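Local structure of glucanase (Clostridium thermocellum, 5GXX) at residues Asp42-Gly47 with Tyr110-Gly115; Phe57-Ala62 with Ser182-Ala187; Ala117-Trp122 with Asn188-Ser193. The protein probably hydrolyses internal beta-1,4-glucosidic bonds of cellulose, as a family 9 endoglucanase of the cellulosome. The protein carries 1 engineered substitution. All coordinates share one frame; numbering follows the deposited sequence.

Contact 1 of 3, residues Asp42-Gly47 with Tyr110-Gly115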
# COMPACT_ATOMS: atom_id res chain seq x y z
N ASP A 42 -24.91 -19.20 -11.63
CA ASP A 42 -26.18 -18.71 -11.12
C ASP A 42 -27.14 -19.84 -10.76
O ASP A 42 -27.13 -20.92 -11.38
CB ASP A 42 -26.84 -17.79 -12.15
CG ASP A 42 -26.21 -16.42 -12.19
OD1 ASP A 42 -25.30 -16.12 -11.40
OD2 ASP A 42 -26.66 -15.63 -13.06
N GLU A 43 -27.97 -19.60 -9.75
CA GLU A 43 -28.93 -20.59 -9.29
C GLU A 43 -29.95 -20.98 -10.36
O GLU A 43 -30.36 -22.14 -10.46
CB GLU A 43 -29.65 -20.08 -8.04
CG GLU A 43 -30.72 -21.02 -7.47
CD GLU A 43 -30.14 -22.28 -6.85
OE1 GLU A 43 -28.92 -22.30 -6.56
OE2 GLU A 43 -30.89 -23.26 -6.66
N VAL A 44 -30.37 -19.99 -11.15
CA VAL A 44 -31.19 -20.23 -12.33
C VAL A 44 -30.45 -19.65 -13.53
O VAL A 44 -30.05 -18.48 -13.52
CB VAL A 44 -32.57 -19.57 -12.23
CG1 VAL A 44 -33.43 -19.92 -13.44
CG2 VAL A 44 -33.26 -19.98 -10.94
N LEU A 45 -30.27 -20.48 -14.55
CA LEU A 45 -29.49 -20.10 -15.72
C LEU A 45 -30.34 -19.40 -16.77
O LEU A 45 -31.56 -19.49 -16.76
CB LEU A 45 -28.85 -21.35 -16.33
CG LEU A 45 -27.87 -22.08 -15.41
CD1 LEU A 45 -27.45 -23.38 -16.08
CD2 LEU A 45 -26.67 -21.19 -15.15
N GLY A 46 -29.66 -18.71 -17.69
CA GLY A 46 -30.31 -17.98 -18.78
C GLY A 46 -31.02 -16.71 -18.34
O GLY A 46 -30.69 -16.14 -17.30
N GLY A 47 -32.01 -16.31 -19.13
CA GLY A 47 -32.72 -15.06 -18.88
C GLY A 47 -31.86 -13.87 -19.24
O GLY A 47 -30.79 -14.02 -19.84
N TYR A 110 -36.85 -15.23 -7.61
CA TYR A 110 -37.29 -13.96 -8.20
C TYR A 110 -36.18 -12.95 -8.46
O TYR A 110 -36.44 -11.86 -8.98
CB TYR A 110 -38.41 -13.33 -7.36
CG TYR A 110 -38.01 -12.69 -6.04
CD1 TYR A 110 -37.95 -13.44 -4.86
CD2 TYR A 110 -37.73 -11.32 -5.96
CE1 TYR A 110 -37.61 -12.84 -3.65
CE2 TYR A 110 -37.37 -10.72 -4.76
CZ TYR A 110 -37.33 -11.48 -3.60
OH TYR A 110 -36.98 -10.88 -2.41
N GLN A 111 -34.95 -13.29 -8.09
CA GLN A 111 -33.81 -12.44 -8.36
C GLN A 111 -32.51 -13.23 -8.35
O GLN A 111 -32.34 -14.15 -7.54
CB GLN A 111 -33.75 -11.31 -7.32
CG GLN A 111 -32.70 -10.25 -7.60
CD GLN A 111 -32.88 -9.01 -6.77
OE1 GLN A 111 -33.99 -8.49 -6.64
NE2 GLN A 111 -31.78 -8.49 -6.25
N ILE A 112 -31.59 -12.90 -9.25
CA ILE A 112 -30.23 -13.43 -9.19
C ILE A 112 -29.28 -12.24 -9.14
O ILE A 112 -29.32 -11.37 -10.01
CB ILE A 112 -29.83 -14.30 -10.41
CG1 ILE A 112 -30.80 -15.47 -10.67
CG2 ILE A 112 -28.38 -14.79 -10.29
CD1 ILE A 112 -30.88 -16.53 -9.58
N GLY A 113 -28.44 -12.19 -8.12
CA GLY A 113 -27.56 -11.05 -7.93
C GLY A 113 -28.10 -10.04 -6.93
O GLY A 113 -29.31 -9.86 -6.77
N ASP A 114 -27.16 -9.40 -6.24
CA ASP A 114 -27.41 -8.37 -5.24
C ASP A 114 -27.19 -7.04 -5.94
O ASP A 114 -26.11 -6.79 -6.45
CB ASP A 114 -26.40 -8.54 -4.11
CG ASP A 114 -26.59 -7.53 -2.98
OD1 ASP A 114 -26.28 -6.33 -3.17
OD2 ASP A 114 -26.98 -7.95 -1.87
N GLY A 115 -28.23 -6.21 -5.96
CA GLY A 115 -28.21 -4.93 -6.66
C GLY A 115 -27.00 -4.07 -6.30
O GLY A 115 -26.26 -3.62 -7.18
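I112 reaches the 42-47 loop with both branches because CG2 stands anti to the backbone N while CG1 lies beside it (chi1 -55°). D42 CG stands anti to its own carbonyl carbon (chi1 -77°), and this brings the carboxylate to the CG2 methyl. The setting is the (alpha/alpha)6-barrel catalytic domain of glycosyl hydrolase family 9. Strand 108-112 is the middle strand of a small three-stranded antiparallel sheet there, and I112 is its last residue. The loop 42-47 runs between helix 7-20 and strand 56-57.

The contact is buried and rests on one isoleucine. Its CG2 methyl sits close to the carboxylate, with I112 CG2 3.3 Å from D42 CG. I112 CG2 is 3.4 Å from D42 OD2, and OD1 is almost as near. Methyl and carboxylate meet by van der Waals contact alone. The carboxylate takes its partners from outside: OD1 forms a salt bridge with R134 NE, and OD2 is hydrogen-bonded to T39 OG1. These bonds probably hold the carboxylate in place beside the methyl.

The other branch, ending at CD1, lies by the backbone and side chains of the next two loop residues. I112 CD1 comes within 4.1 Å of E43 CB, and the rest of the E43 side chain leads away. V44 adds a looser apolar contact and also packs on Y98 and A101 of helix 85-101. I112 touches Y98 too, so one aromatic side chain of that helix meets both segments. The nearest approach of I112 CD1 is at the V44 backbone, 3.8 Å from V44 N.

Contact 2 of 3, residues Phe57-Ala62 with Ser182-Ala187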
# COMPACT_ATOMS: atom_id res chain seq x y z
N PHE A 57 -33.48 -9.26 -12.51
CA PHE A 57 -34.59 -8.72 -11.74
C PHE A 57 -35.88 -9.21 -12.38
O PHE A 57 -36.26 -8.71 -13.43
CB PHE A 57 -34.63 -7.19 -11.76
CG PHE A 57 -33.63 -6.51 -10.85
CD1 PHE A 57 -33.76 -6.59 -9.47
CD2 PHE A 57 -32.66 -5.65 -11.37
CE1 PHE A 57 -32.88 -5.88 -8.64
CE2 PHE A 57 -31.77 -4.95 -10.56
CZ PHE A 57 -31.89 -5.06 -9.17
N ASN A 58 -36.56 -10.18 -11.78
CA ASN A 58 -37.65 -10.85 -12.48
C ASN A 58 -38.87 -9.98 -12.81
O ASN A 58 -39.57 -10.30 -13.76
CB ASN A 58 -38.16 -12.08 -11.72
CG ASN A 58 -37.25 -13.29 -11.84
OD1 ASN A 58 -36.03 -13.15 -11.99
ND2 ASN A 58 -37.84 -14.48 -11.81
N LEU A 59 -39.13 -8.94 -12.03
CA LEU A 59 -40.31 -8.11 -12.29
C LEU A 59 -40.16 -7.39 -13.65
O LEU A 59 -40.99 -7.61 -14.53
CB LEU A 59 -40.67 -7.16 -11.14
CG LEU A 59 -41.90 -6.26 -11.31
CD1 LEU A 59 -43.17 -7.04 -11.64
CD2 LEU A 59 -42.09 -5.43 -10.05
N PRO A 60 -39.13 -6.54 -13.83
CA PRO A 60 -39.01 -5.98 -15.18
C PRO A 60 -38.64 -7.01 -16.25
O PRO A 60 -38.94 -6.79 -17.43
CB PRO A 60 -37.89 -4.93 -15.03
CG PRO A 60 -37.07 -5.47 -13.87
CD PRO A 60 -38.12 -5.98 -12.93
N MET A 61 -38.03 -8.13 -15.88
CA MET A 61 -37.69 -9.12 -16.90
C MET A 61 -38.96 -9.73 -17.46
O MET A 61 -39.12 -9.81 -18.69
CB MET A 61 -36.79 -10.22 -16.36
CG MET A 61 -36.08 -10.96 -17.49
SD MET A 61 -35.46 -12.60 -17.09
CE MET A 61 -34.34 -12.31 -15.73
N ALA A 62 -39.86 -10.11 -16.55
CA ALA A 62 -41.11 -10.73 -16.96
C ALA A 62 -41.97 -9.69 -17.67
O ALA A 62 -42.60 -10.00 -18.67
CB ALA A 62 -41.81 -11.34 -15.76
N SER A 182 -45.09 -8.89 0.50
CA SER A 182 -44.21 -8.87 1.67
C SER A 182 -42.92 -9.68 1.50
O SER A 182 -41.87 -9.34 2.05
CB SER A 182 -44.96 -9.28 2.94
OG SER A 182 -45.23 -10.67 2.97
N THR A 183 -42.97 -10.72 0.67
CA THR A 183 -41.77 -11.51 0.41
C THR A 183 -40.95 -11.02 -0.78
O THR A 183 -40.00 -11.68 -1.18
CB THR A 183 -42.07 -13.01 0.22
OG1 THR A 183 -42.82 -13.22 -0.99
CG2 THR A 183 -42.87 -13.51 1.41
N TYR A 184 -41.36 -9.88 -1.34
CA TYR A 184 -40.63 -9.24 -2.42
C TYR A 184 -39.81 -8.09 -1.83
O TYR A 184 -40.33 -6.99 -1.62
CB TYR A 184 -41.62 -8.78 -3.50
CG TYR A 184 -41.01 -8.08 -4.70
CD1 TYR A 184 -40.20 -8.78 -5.60
CD2 TYR A 184 -41.28 -6.74 -4.97
CE1 TYR A 184 -39.64 -8.14 -6.71
CE2 TYR A 184 -40.73 -6.09 -6.08
CZ TYR A 184 -39.91 -6.80 -6.95
OH TYR A 184 -39.36 -6.18 -8.04
N THR A 185 -38.55 -8.38 -1.52
CA THR A 185 -37.65 -7.45 -0.83
C THR A 185 -36.29 -7.21 -1.50
O THR A 185 -35.73 -6.11 -1.38
CB THR A 185 -37.40 -7.86 0.65
OG1 THR A 185 -36.75 -9.13 0.70
CG2 THR A 185 -38.72 -7.88 1.45
N ALA A 186 -35.76 -8.20 -2.22
CA ALA A 186 -34.40 -8.14 -2.71
C ALA A 186 -34.21 -7.02 -3.74
O ALA A 186 -33.09 -6.56 -3.96
CB ALA A 186 -33.98 -9.48 -3.29
N ALA A 187 -35.32 -6.60 -4.36
CA ALA A 187 -35.27 -5.56 -5.40
C ALA A 187 -35.64 -4.17 -4.86
O ALA A 187 -35.77 -3.23 -5.64
CB ALA A 187 -36.17 -5.93 -6.57
O HOH W 1 -37.68 -7.65 -9.84
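This is a buried, mostly apolar contact with one bridging water, in the catalytic domain of family 9. It joins the start of helix 58-75 to the long loop between helices 162-178 and 198-212. Two side-chain pairs carry it, F57 with A187 and L59 with Y184.

F57 is the N-cap residue of the helix. Its ring meets the methyl group of A187 obliquely. F57 CD1 is 3.8 Å from A187 CB, and F57 CE1 is almost as near. The A187 methyl thus lies against the CD1-CE1 bond of the ring.

The second pair brings a leucine to the hydroxyl end of a tyrosine. With CG anti to the backbone N (chi1 180°), the Y184 hydroxyl reaches L59. The two side chains cross at about a right angle. Y184 OH is 3.5 Å from both L59 CB and L59 CD2. The ring is less closely met, with Y184 CZ 4.0 Å from L59 CD2.

Y184 is buried, and its hydroxyl has polar partners. It is hydrogen-bonded to Y191 O. It also accepts a hydrogen bond from a water in the plane of the ring, 2.9 Å from Y184 OH. The same water accepts from L59 N, with 2.9 Å between the water oxygen and L59 N. A backbone N-H in the first turn of the helix is thus tied to the loop through the water.

The F57 side chain is about 4 Å from a bound Tris at the nearest atoms, so this packing lies beside the pocket that holds it. Q111 of strand 108-112 touches both F57 and A187. Y110 of that strand meets the Y184 ring. Q147 of helix 142-158 and W245 from a loop pack on L59.

Contact 3 of 3, residues Ala117-Trp122 with Asn188-Ser193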
# COMPACT_ATOMS: atom_id res chain seq x y z
N ALA A 117 -24.14 -4.81 -4.59
CA ALA A 117 -22.90 -5.49 -4.93
C ALA A 117 -22.62 -5.48 -6.44
O ALA A 117 -21.51 -5.16 -6.86
CB ALA A 117 -22.91 -6.94 -4.41
N ASP A 118 -23.64 -5.79 -7.23
CA ASP A 118 -23.49 -5.80 -8.69
C ASP A 118 -23.09 -4.41 -9.23
O ASP A 118 -22.16 -4.28 -10.03
CB ASP A 118 -24.79 -6.32 -9.32
CG ASP A 118 -24.67 -6.62 -10.80
OD1 ASP A 118 -24.75 -5.65 -11.60
OD2 ASP A 118 -24.47 -7.81 -11.14
N HIS A 119 -23.81 -3.38 -8.80
CA HIS A 119 -23.64 -2.04 -9.35
C HIS A 119 -22.34 -1.37 -8.93
O HIS A 119 -21.84 -0.49 -9.62
CB HIS A 119 -24.85 -1.18 -8.97
CG HIS A 119 -26.10 -1.63 -9.66
ND1 HIS A 119 -27.29 -0.95 -9.54
CD2 HIS A 119 -26.33 -2.68 -10.48
CE1 HIS A 119 -28.21 -1.57 -10.26
NE2 HIS A 119 -27.66 -2.61 -10.85
N LYS A 120 -21.75 -1.84 -7.83
CA LYS A 120 -20.51 -1.23 -7.37
C LYS A 120 -19.32 -1.53 -8.29
O LYS A 120 -18.32 -0.80 -8.29
CB LYS A 120 -20.23 -1.72 -5.95
CG LYS A 120 -19.29 -0.85 -5.16
CD LYS A 120 -19.19 -1.41 -3.74
CE LYS A 120 -17.87 -1.06 -3.07
NZ LYS A 120 -17.50 0.37 -3.28
N TRP A 121 -19.45 -2.56 -9.11
CA TRP A 121 -18.36 -3.03 -9.96
C TRP A 121 -18.70 -2.78 -11.43
O TRP A 121 -19.85 -2.98 -11.84
CB TRP A 121 -18.13 -4.53 -9.73
CG TRP A 121 -17.07 -5.16 -10.59
CD1 TRP A 121 -15.71 -5.07 -10.43
CD2 TRP A 121 -17.29 -5.97 -11.75
NE1 TRP A 121 -15.08 -5.80 -11.42
CE2 TRP A 121 -16.02 -6.35 -12.24
CE3 TRP A 121 -18.44 -6.41 -12.42
CZ2 TRP A 121 -15.86 -7.16 -13.37
CZ3 TRP A 121 -18.28 -7.22 -13.54
CH2 TRP A 121 -17.00 -7.59 -14.00
N TRP A 122 -17.69 -2.37 -12.19
CA TRP A 122 -17.83 -2.01 -13.60
C TRP A 122 -16.92 -2.96 -14.40
O TRP A 122 -15.70 -2.89 -14.29
CB TRP A 122 -17.45 -0.54 -13.85
CG TRP A 122 -17.94 -0.05 -15.19
CD1 TRP A 122 -17.26 -0.07 -16.38
CD2 TRP A 122 -19.25 0.46 -15.49
NE1 TRP A 122 -18.05 0.44 -17.39
CE2 TRP A 122 -19.28 0.76 -16.87
CE3 TRP A 122 -20.39 0.72 -14.71
CZ2 TRP A 122 -20.41 1.31 -17.49
CZ3 TRP A 122 -21.51 1.26 -15.34
CH2 TRP A 122 -21.52 1.51 -16.71
N ASN A 188 -35.80 -4.02 -3.55
CA ASN A 188 -36.15 -2.71 -3.02
C ASN A 188 -35.11 -1.64 -3.29
O ASN A 188 -33.91 -1.85 -3.07
CB ASN A 188 -36.39 -2.78 -1.52
CG ASN A 188 -37.69 -3.47 -1.18
OD1 ASN A 188 -38.44 -3.88 -2.07
ND2 ASN A 188 -37.96 -3.59 0.11
N GLY A 189 -35.59 -0.50 -3.78
CA GLY A 189 -34.75 0.60 -4.19
C GLY A 189 -34.30 0.46 -5.64
O GLY A 189 -33.75 1.42 -6.17
N PHE A 190 -34.55 -0.69 -6.26
CA PHE A 190 -34.23 -0.90 -7.68
C PHE A 190 -35.53 -1.06 -8.47
O PHE A 190 -35.84 -0.26 -9.36
CB PHE A 190 -33.31 -2.12 -7.86
CG PHE A 190 -32.01 -2.02 -7.09
CD1 PHE A 190 -30.93 -1.30 -7.59
CD2 PHE A 190 -31.89 -2.60 -5.83
CE1 PHE A 190 -29.74 -1.20 -6.88
CE2 PHE A 190 -30.71 -2.49 -5.10
CZ PHE A 190 -29.62 -1.79 -5.62
N TYR A 191 -36.31 -2.07 -8.09
CA TYR A 191 -37.63 -2.32 -8.65
C TYR A 191 -38.66 -2.59 -7.53
O TYR A 191 -39.32 -3.63 -7.51
CB TYR A 191 -37.57 -3.48 -9.66
CG TYR A 191 -36.81 -3.07 -10.92
CD1 TYR A 191 -37.43 -2.30 -11.90
CD2 TYR A 191 -35.49 -3.44 -11.12
CE1 TYR A 191 -36.74 -1.89 -13.04
CE2 TYR A 191 -34.79 -3.04 -12.27
CZ TYR A 191 -35.43 -2.28 -13.23
OH TYR A 191 -34.77 -1.89 -14.37
N SER A 192 -38.77 -1.65 -6.60
CA SER A 192 -39.78 -1.73 -5.55
C SER A 192 -41.19 -1.81 -6.13
O SER A 192 -41.44 -1.21 -7.18
CB SER A 192 -39.67 -0.51 -4.62
OG SER A 192 -38.54 -0.62 -3.76
N SER A 193 -42.08 -2.56 -5.49
CA SER A 193 -43.48 -2.59 -5.90
C SER A 193 -44.14 -1.30 -5.39
O SER A 193 -44.37 -1.13 -4.20
CB SER A 193 -44.20 -3.84 -5.36
OG SER A 193 -45.57 -3.87 -5.76
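The aromatic pair H119 and F190 makes up the whole contact. H119 is on helix 115-120, and F190 lies in the loop that leads to helix 198-212. Their planes are nearly perpendicular, at 87°, with ring centroids 5.3 Å apart. The approach is oblique. The ND1-CE1 side of the imidazole meets the CD1-CE1 side of the phenyl ring. H119 ND1 is 3.6 Å from F190 CE1, and H119 CE1 is 3.7 Å from the same atom. Both residues turn CG anti to the carbonyl carbon (chi1 -68° for H119, -58° for F190), which brings the rings together.

Hydrogen bonds lie around the pair. H119 NE2 is bonded to D53 OD2, which probably helps to fix the rotation of the imidazole. On the loop, G189 N donates to S192 OG over 3.0 Å, a bond that spans F190 and Y191.

A Tris molecule, probably from the crystallisation liquor, is bound here. Its O3 is hydrogen-bonded to F190 O, and a bound Tris lies about 3 Å from the H119 side chain at the nearest atoms. The two residues thus line a small-molecule pocket, consistent with part of the substrate cleft.

The chemistry implies a pocket wall that is part polar and part hydrocarbon: the phenyl ring supplies hydrocarbon surface, and beside it stands an imidazole hydrogen-bonded to D53.

How the contacts relate
Contacts 1 and 2 are buried, whereas contact 3 is at the surface, beside a bound Tris; F57 of contact 2 also lies near a bound Tris. Strand 108-112 links the first two: Y110 OH is probably hydrogen-bonded to the backbone N atoms of T185 and A186. Contacts 2 and 3 use successive parts of one loop, 182-187 and 188-193, and F57 packs on both F190 and Y191. Contacts 1 and 3 meet where G115 touches the F190 ring, at the start of helix 115-120. The chemistry changes with place: a methyl beside a carboxylate in contact 1, apolar pairs with a water in contact 2, two aromatic rings in contact 3.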